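Local coordinates for protein packaging enzyme P4 (Pseudomonas phage phi6, PDB 4BLO) that hydrolyses nucleoside triphosphates and, as a hexameric RecA-like motor, probably drives the packaging of viral RNA into the phage capsid, at residues P33-N37 with T73-T77; G120-G126 with T251-C257; N183-V189 with S226-V231. All blocks are in the same frame, centred on the assembly; numbering follows the deposited sequence.

Contact 1 of 3, residues P33-N37 with T73-T77; sequences PTAIN and TAIFT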
loop_
_atom_site.group_PDB
_atom_site.type_symbol
_atom_site.label_atom_id
_atom_site.label_comp_id
_atom_site.label_asym_id
_atom_site.label_seq_id
_atom_site.Cartn_x
_atom_site.Cartn_y
_atom_site.Cartn_z
ATOM N N PRO L 33 0.227 14.239 -17.476
ATOM C CA PRO L 33 1.056 14.387 -18.682
ATOM C C PRO L 33 1.931 15.634 -18.577
ATOM O O PRO L 33 1.434 16.704 -18.179
ATOM C CB PRO L 33 0.024 14.521 -19.807
ATOM C CG PRO L 33 -1.187 13.876 -19.281
ATOM C CD PRO L 33 -1.206 14.203 -17.825
ATOM N N THR L 34 3.242 15.469 -18.851
ATOM C CA THR L 34 4.228 16.551 -18.776
ATOM C C THR L 34 4.796 16.809 -20.161
ATOM O O THR L 34 5.334 15.894 -20.789
ATOM C CB THR L 34 5.355 16.260 -17.746
ATOM O OG1 THR L 34 4.799 15.674 -16.569
ATOM C CG2 THR L 34 6.110 17.513 -17.357
ATOM N N ALA L 35 4.706 18.072 -20.609
ATOM C CA ALA L 35 5.202 18.522 -21.904
ATOM C C ALA L 35 6.729 18.473 -21.979
ATOM O O ALA L 35 7.407 18.703 -20.973
ATOM C CB ALA L 35 4.714 19.936 -22.171
ATOM N N ILE L 36 7.256 18.182 -23.177
ATOM C CA ILE L 36 8.688 18.144 -23.456
ATOM C C ILE L 36 9.060 19.448 -24.163
ATOM O O ILE L 36 8.499 19.752 -25.220
ATOM C CB ILE L 36 9.093 16.873 -24.276
ATOM C CG1 ILE L 36 9.044 15.613 -23.387
ATOM C CG2 ILE L 36 10.493 17.031 -24.900
ATOM C CD1 ILE L 36 9.013 14.301 -24.114
ATOM N N ASN L 37 10.013 20.213 -23.581
ATOM C CA ASN L 37 10.485 21.460 -24.177
ATOM C C ASN L 37 11.484 21.131 -25.273
ATOM O O ASN L 37 12.644 20.794 -25.016
ATOM C CB ASN L 37 11.057 22.442 -23.147
ATOM C CG ASN L 37 11.278 23.847 -23.683
ATOM O OD1 ASN L 37 12.067 24.617 -23.131
ATOM N ND2 ASN L 37 10.570 24.237 -24.755
ATOM N N THR L 73 19.475 21.870 -18.005
ATOM C CA THR L 73 19.270 20.552 -18.606
ATOM C C THR L 73 17.788 20.059 -18.548
ATOM O O THR L 73 17.512 18.942 -18.968
ATOM C CB THR L 73 20.193 19.533 -17.890
ATOM O OG1 THR L 73 19.978 19.624 -16.480
ATOM C CG2 THR L 73 21.679 19.751 -18.186
ATOM N N ALA L 74 16.851 20.892 -18.066
ATOM C CA ALA L 74 15.434 20.522 -17.953
ATOM C C ALA L 74 14.744 20.395 -19.322
ATOM O O ALA L 74 14.911 21.269 -20.167
ATOM C CB ALA L 74 14.704 21.533 -17.091
ATOM N N ILE L 75 14.013 19.279 -19.547
ATOM C CA ILE L 75 13.261 19.005 -20.774
ATOM C C ILE L 75 11.754 19.041 -20.442
ATOM O O ILE L 75 10.944 19.436 -21.281
ATOM C CB ILE L 75 13.713 17.656 -21.436
ATOM C CG1 ILE L 75 13.775 17.754 -22.970
ATOM C CG2 ILE L 75 12.912 16.421 -20.965
ATOM C CD1 ILE L 75 14.252 16.455 -23.698
ATOM N N PHE L 76 11.386 18.641 -19.210
ATOM C CA PHE L 76 10.000 18.597 -18.758
ATOM C C PHE L 76 9.613 19.924 -18.111
ATOM O O PHE L 76 10.337 20.429 -17.248
ATOM C CB PHE L 76 9.778 17.417 -17.804
ATOM C CG PHE L 76 9.983 16.061 -18.434
ATOM C CD1 PHE L 76 9.138 15.605 -19.442
ATOM C CD2 PHE L 76 10.998 15.223 -17.998
ATOM C CE1 PHE L 76 9.330 14.348 -20.019
ATOM C CE2 PHE L 76 11.198 13.967 -18.576
ATOM C CZ PHE L 76 10.361 13.536 -19.579
ATOM N N THR L 77 8.485 20.504 -18.573
ATOM C CA THR L 77 7.974 21.798 -18.110
ATOM C C THR L 77 6.570 21.637 -17.529
ATOM O O THR L 77 5.684 21.102 -18.190
ATOM C CB THR L 77 8.001 22.835 -19.256
ATOM O OG1 THR L 77 7.286 22.314 -20.379
ATOM C CG2 THR L 77 9.419 23.221 -19.663
#
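Ile36 and Phe76 face each other as the non-hydrogen-bonded pair of a single antiparallel bridge, and the ring of Phe76 shows how one aromatic side chain can fill out so short a pairing. Its CB meets the methyl CG2 of Thr34 at 3.7 Å, the two side chains crossing at about a right angle. With CG anti to the carbonyl carbon (chi1 -64°), the ring then runs alongside Ile36, the two side chains extending together. CD1 passes Ile36 CG1 and also nears Ala35 O, which sits at the ring edge, close to its plane. One atom further out, CE1 comes closest to Ile36, 3.6 Å from its CG1, and reaches its terminal CD1 less closely. The approach of CG1 to the ring is oblique. Over the centre of one face lies CG2 of the preceding Ile75. Elsewhere the ring's neighbours are Asp168 and Leu171 of helix 167-179 and Leu93 of a neighbouring subunit.

Two backbone bonds frame the pair. Asn37 N gives a nearly straight bond to Ile75 O at 2.6 Å, while Thr77 N reaches Ala35 O at 3.2 Å. CA-H groups of Ile36 and Phe76 turn toward the same two oxygens. Beyond the ring, Ile36 CG2 packs against Ile75 CG1 at 3.9 Å, next to Ile41 of helix 38-54. Since Thr34 and Ile36 also bond through their backbones to Leu27 and Val25, the 73-77 loop lies along strand 34-35 on the side away from strand 26-27, adding a single antiparallel bridge to that two-stranded hairpin.

Contact 2 of 3, residues G120-G126 with T251-C257; sequences GVTALMG and TVGAILC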
loop_
_atom_site.group_PDB
_atom_site.type_symbol
_atom_site.label_atom_id
_atom_site.label_comp_id
_atom_site.label_asym_id
_atom_site.label_seq_id
_atom_site.Cartn_x
_atom_site.Cartn_y
_atom_site.Cartn_z
ATOM N N GLY L 120 12.874 4.161 -33.844
ATOM C CA GLY L 120 12.231 3.850 -32.572
ATOM C C GLY L 120 13.233 3.422 -31.527
ATOM O O GLY L 120 14.393 3.849 -31.561
ATOM N N VAL L 121 12.806 2.559 -30.601
ATOM C CA VAL L 121 13.713 2.077 -29.568
ATOM C C VAL L 121 13.854 0.547 -29.647
ATOM O O VAL L 121 12.934 -0.168 -30.055
ATOM C CB VAL L 121 13.365 2.592 -28.141
ATOM C CG1 VAL L 121 12.346 1.711 -27.423
ATOM C CG2 VAL L 121 14.626 2.747 -27.307
ATOM N N THR L 122 15.063 0.091 -29.339
ATOM C CA THR L 122 15.459 -1.306 -29.271
ATOM C C THR L 122 15.798 -1.549 -27.803
ATOM O O THR L 122 16.403 -0.673 -27.179
ATOM C CB THR L 122 16.575 -1.590 -30.267
ATOM O OG1 THR L 122 16.105 -1.267 -31.583
ATOM C CG2 THR L 122 17.062 -3.037 -30.211
ATOM N N ALA L 123 15.327 -2.678 -27.226
ATOM C CA ALA L 123 15.550 -2.958 -25.809
ATOM C C ALA L 123 16.433 -4.166 -25.626
ATOM O O ALA L 123 16.068 -5.280 -25.988
ATOM C CB ALA L 123 14.222 -3.143 -25.070
ATOM N N LEU L 124 17.607 -3.929 -25.062
ATOM C CA LEU L 124 18.591 -4.969 -24.818
ATOM C C LEU L 124 18.385 -5.499 -23.405
ATOM O O LEU L 124 18.814 -4.884 -22.434
ATOM C CB LEU L 124 20.015 -4.423 -25.071
ATOM C CG LEU L 124 21.248 -5.278 -24.826
ATOM C CD1 LEU L 124 21.327 -6.421 -25.790
ATOM C CD2 LEU L 124 22.470 -4.420 -24.924
ATOM N N MET L 125 17.674 -6.651 -23.326
ATOM C CA MET L 125 17.276 -7.394 -22.127
ATOM C C MET L 125 18.300 -8.449 -21.702
ATOM O O MET L 125 19.134 -8.875 -22.499
ATOM C CB MET L 125 15.932 -8.098 -22.392
ATOM C CG MET L 125 14.728 -7.201 -22.223
ATOM S SD MET L 125 13.595 -7.963 -21.055
ATOM C CE MET L 125 12.981 -6.539 -20.235
ATOM N N GLY L 126 18.153 -8.903 -20.466
ATOM C CA GLY L 126 18.972 -9.954 -19.880
ATOM C C GLY L 126 19.099 -9.866 -18.382
ATOM O O GLY L 126 19.074 -8.770 -17.815
ATOM N N THR L 251 8.291 -2.463 -28.248
ATOM C CA THR L 251 9.432 -1.794 -28.884
ATOM C C THR L 251 9.574 -2.186 -30.375
ATOM O O THR L 251 9.054 -3.228 -30.789
ATOM C CB THR L 251 10.750 -2.108 -28.131
ATOM O OG1 THR L 251 11.081 -3.493 -28.291
ATOM C CG2 THR L 251 10.736 -1.676 -26.651
ATOM N N VAL L 252 10.303 -1.349 -31.161
ATOM C CA VAL L 252 10.626 -1.514 -32.586
ATOM C C VAL L 252 11.718 -2.626 -32.738
ATOM O O VAL L 252 11.837 -3.274 -33.797
ATOM C CB VAL L 252 11.072 -0.125 -33.163
ATOM C CG1 VAL L 252 11.841 -0.246 -34.476
ATOM C CG2 VAL L 252 9.871 0.807 -33.331
ATOM N N GLY L 253 12.491 -2.806 -31.663
ATOM C CA GLY L 253 13.573 -3.773 -31.552
ATOM C C GLY L 253 13.725 -4.329 -30.148
ATOM O O GLY L 253 13.533 -3.626 -29.146
ATOM N N ALA L 254 14.047 -5.616 -30.063
ATOM C CA ALA L 254 14.262 -6.270 -28.783
ATOM C C ALA L 254 15.288 -7.370 -28.950
ATOM O O ALA L 254 15.243 -8.122 -29.924
ATOM C CB ALA L 254 12.950 -6.821 -28.230
ATOM N N ILE L 255 16.234 -7.421 -28.001
ATOM C CA ILE L 255 17.327 -8.391 -27.913
ATOM C C ILE L 255 17.362 -8.987 -26.518
ATOM O O ILE L 255 17.404 -8.233 -25.541
ATOM C CB ILE L 255 18.714 -7.768 -28.250
ATOM C CG1 ILE L 255 18.716 -6.959 -29.564
ATOM C CG2 ILE L 255 19.807 -8.837 -28.244
ATOM C CD1 ILE L 255 19.729 -5.810 -29.584
ATOM N N LEU L 256 17.374 -10.330 -26.422
ATOM C CA LEU L 256 17.517 -11.030 -25.157
ATOM C C LEU L 256 18.933 -11.588 -25.068
ATOM O O LEU L 256 19.447 -12.125 -26.044
ATOM C CB LEU L 256 16.459 -12.144 -24.964
ATOM C CG LEU L 256 16.485 -12.907 -23.581
ATOM C CD1 LEU L 256 16.127 -11.996 -22.406
ATOM C CD2 LEU L 256 15.608 -14.145 -23.597
ATOM N N CYS L 257 19.562 -11.426 -23.906
ATOM C CA CYS L 257 20.897 -11.927 -23.600
ATOM C C CYS L 257 20.819 -12.965 -22.524
ATOM O O CYS L 257 20.079 -12.829 -21.548
ATOM C CB CYS L 257 21.834 -10.801 -23.188
ATOM S SG CYS L 257 22.349 -9.736 -24.546
#
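Two neighbouring parallel strands, 120-126 and 253-257, run side by side within the large mixed sheet of the ATPase core, their axes 4.2 Å apart at closest and only 8° from parallel. Backbone bonds pass alternately between them. In the middle Ile255 N points almost straight at Ala123 O (2.9 Å), and Met125 N meets Ile255 O at 2.7 Å. At the start of the ladder Gly253 O is gripped from opposite faces of its carbonyl plane, by Ala123 N and by the hydroxyl of Thr251, whose OG1 gives its proton to this oxygen at 2.6 Å. Gly253 has no side chain, and Thr122 leans toward its backbone from the neighbouring strand, OG1 3.6 Å from Gly253 CA.

On that same face Leu124, with CG anti to its backbone N (chi1 177°), sends CD1 across to Ile255 CG2 at 3.8 Å and to Cys257 SG at 3.7 Å, beside Phe267 and Val262 of strand 261-269, which pack on Ile255. The other face carries Ala123, Met125 and Leu256, with Met125 CB against Leu256 CD1 at 3.9 Å, packed against Val243, Phe244 and Val247 of helix 240-248. The O of Gly126 takes a hydrogen bond from Lys132 NZ of the ADP pocket: strand 120-126 leads into the Walker A P-loop of a RecA-like fold.

Contact 3 of 3, residues N183-V189 with S226-V231; sequences NVAVDSV and SVVMVV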
loop_
_atom_site.group_PDB
_atom_site.type_symbol
_atom_site.label_atom_id
_atom_site.label_comp_id
_atom_site.label_asym_id
_atom_site.label_seq_id
_atom_site.Cartn_x
_atom_site.Cartn_y
_atom_site.Cartn_z
ATOM N N ASN L 183 24.036 6.712 -34.070
ATOM C CA ASN L 183 23.600 5.474 -33.441
ATOM C C ASN L 183 23.844 5.609 -31.955
ATOM O O ASN L 183 24.972 5.412 -31.473
ATOM C CB ASN L 183 24.327 4.278 -34.038
ATOM C CG ASN L 183 23.960 3.982 -35.468
ATOM O OD1 ASN L 183 24.771 3.463 -36.233
ATOM N ND2 ASN L 183 22.727 4.264 -35.855
ATOM N N VAL L 184 22.786 6.021 -31.237
ATOM C CA VAL L 184 22.801 6.297 -29.802
ATOM C C VAL L 184 22.387 5.056 -29.020
ATOM O O VAL L 184 21.443 4.360 -29.406
ATOM C CB VAL L 184 21.904 7.520 -29.459
ATOM C CG1 VAL L 184 21.966 7.861 -27.980
ATOM C CG2 VAL L 184 22.295 8.741 -30.281
ATOM N N ALA L 185 23.101 4.791 -27.904
ATOM C CA ALA L 185 22.821 3.689 -26.990
ATOM C C ALA L 185 22.823 4.165 -25.557
ATOM O O ALA L 185 23.595 5.061 -25.216
ATOM C CB ALA L 185 23.842 2.592 -27.171
ATOM N N VAL L 186 21.965 3.569 -24.708
ATOM C CA VAL L 186 21.875 3.911 -23.282
ATOM C C VAL L 186 22.164 2.679 -22.421
ATOM O O VAL L 186 21.398 1.711 -22.445
ATOM C CB VAL L 186 20.522 4.555 -22.880
ATOM C CG1 VAL L 186 20.588 5.134 -21.470
ATOM C CG2 VAL L 186 20.112 5.633 -23.870
ATOM N N ASP L 187 23.288 2.741 -21.671
ATOM C CA ASP L 187 23.734 1.746 -20.689
ATOM C C ASP L 187 24.043 2.464 -19.367
ATOM O O ASP L 187 25.095 3.079 -19.249
ATOM C CB ASP L 187 24.952 0.946 -21.187
ATOM C CG ASP L 187 25.277 -0.317 -20.392
ATOM O OD1 ASP L 187 24.398 -0.798 -19.636
ATOM O OD2 ASP L 187 26.409 -0.839 -20.544
ATOM N N SER L 188 23.101 2.500 -18.408
ATOM C CA SER L 188 21.828 1.775 -18.323
ATOM C C SER L 188 20.638 2.693 -18.272
ATOM O O SER L 188 20.785 3.912 -18.163
ATOM C CB SER L 188 21.819 0.973 -17.020
ATOM O OG SER L 188 21.189 -0.287 -17.132
ATOM N N VAL L 189 19.444 2.083 -18.250
ATOM C CA VAL L 189 18.161 2.744 -18.055
ATOM C C VAL L 189 17.666 2.414 -16.588
ATOM O O VAL L 189 16.665 2.980 -16.147
ATOM C CB VAL L 189 17.150 2.389 -19.189
ATOM C CG1 VAL L 189 16.288 1.171 -18.856
ATOM C CG2 VAL L 189 16.298 3.589 -19.559
ATOM N N SER L 226 17.272 6.046 -33.937
ATOM C CA SER L 226 17.499 4.618 -33.753
ATOM C C SER L 226 18.341 4.466 -32.474
ATOM O O SER L 226 19.562 4.661 -32.497
ATOM C CB SER L 226 18.173 4.001 -34.971
ATOM O OG SER L 226 18.208 2.590 -34.835
ATOM N N VAL L 227 17.662 4.202 -31.347
ATOM C CA VAL L 227 18.272 4.080 -30.030
ATOM C C VAL L 227 18.160 2.636 -29.499
ATOM O O VAL L 227 17.143 1.979 -29.682
ATOM C CB VAL L 227 17.635 5.115 -29.046
ATOM C CG1 VAL L 227 18.221 5.013 -27.629
ATOM C CG2 VAL L 227 17.751 6.546 -29.579
ATOM N N VAL L 228 19.227 2.165 -28.841
ATOM C CA VAL L 228 19.310 0.881 -28.142
ATOM C C VAL L 228 19.424 1.185 -26.642
ATOM O O VAL L 228 20.398 1.795 -26.219
ATOM C CB VAL L 228 20.486 -0.018 -28.643
ATOM C CG1 VAL L 228 20.754 -1.197 -27.685
ATOM C CG2 VAL L 228 20.227 -0.511 -30.064
ATOM N N MET L 229 18.443 0.769 -25.853
ATOM C CA MET L 229 18.460 0.963 -24.394
ATOM C C MET L 229 18.631 -0.368 -23.698
ATOM O O MET L 229 17.882 -1.300 -24.006
ATOM C CB MET L 229 17.172 1.649 -23.890
ATOM C CG MET L 229 16.970 3.034 -24.442
ATOM S SD MET L 229 15.823 4.012 -23.451
ATOM C CE MET L 229 14.355 3.049 -23.592
ATOM N N VAL L 230 19.609 -0.481 -22.767
ATOM C CA VAL L 230 19.772 -1.750 -22.046
ATOM C C VAL L 230 18.832 -1.693 -20.854
ATOM O O VAL L 230 18.861 -0.731 -20.076
ATOM C CB VAL L 230 21.214 -2.228 -21.700
ATOM C CG1 VAL L 230 22.282 -1.357 -22.321
ATOM C CG2 VAL L 230 21.441 -2.454 -20.204
ATOM N N VAL L 231 17.917 -2.676 -20.794
ATOM C CA VAL L 231 16.856 -2.734 -19.793
ATOM C C VAL L 231 17.080 -3.976 -18.883
ATOM O O VAL L 231 16.994 -5.129 -19.328
ATOM C CB VAL L 231 15.422 -2.630 -20.432
ATOM C CG1 VAL L 231 15.288 -1.356 -21.254
ATOM C CG2 VAL L 231 15.083 -3.817 -21.314
#
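Val186 packs flank to flank with Met229, both directed to one face of the sheet, Val186 CG2 4.1 Å from Met229 CG. Val184 and Val227 share that face, against Cys174 of helix 167-179. Ala185 and Val228 turn to the other face, toward Leu136 of helix 132-140. The parallel backbones hold this register: Val186 N bonds to Val228 O and Val230 N to Val186 O, each at 2.8 Å.

Toward the C-terminal end of the pairing, Val189 meets two partners in different ways. Met229 bends at chi3, and its SD meets Val189 CG2 at 3.9 Å in an oblique crossing, while Val189 CG1 runs alongside Val231 CG1 at 3.6 Å. Just before Val189 the Asp187-Ser188 peptide is cis, and Val189 N makes a weak bond to Val230 O.

Asp187 slants over Val230: with CG anti to the backbone N (chi1 -166°), the carboxylate reaches across to the Val230 methyls, OD1 lying 3.4 Å from Val230 CG2 with CG1 also close. The other carboxylate oxygen, OD2, is hydrogen-bonded to Ser133 OG of the ADP pocket and forms a long, weak ion pair with Arg147. The side chain of Asp187 comes to about 4 Å from the bound calcium ion. An acidic residue following a run of hydrophobic strand residues, next to the P-loop and the calcium ion, is consistent with the Walker B motif of RecA-like ATPases.

Overall arrangement
From the N terminus, contact 1 comes first: after helices 38-54 and 66-69 the chain comes back at 73-77 to join 33-37, closing a loop on the outer part of the chain. The chain then lays down strand 120-126, the first half of contact 2. Contact 3 opens and closes between the two halves of contact 2, its own return running through helices 190-193 and 208-222 from strand 184-187 to strand 226-231. Strands 226-231 and 120-126 are neighbours in the central sheet, with Thr122 O probably hydrogen-bonded to Met229 N, so contacts 2 and 3 form one continuous piece of the core. Contact 1 stands apart, its centre about 25 Å from that of contact 2.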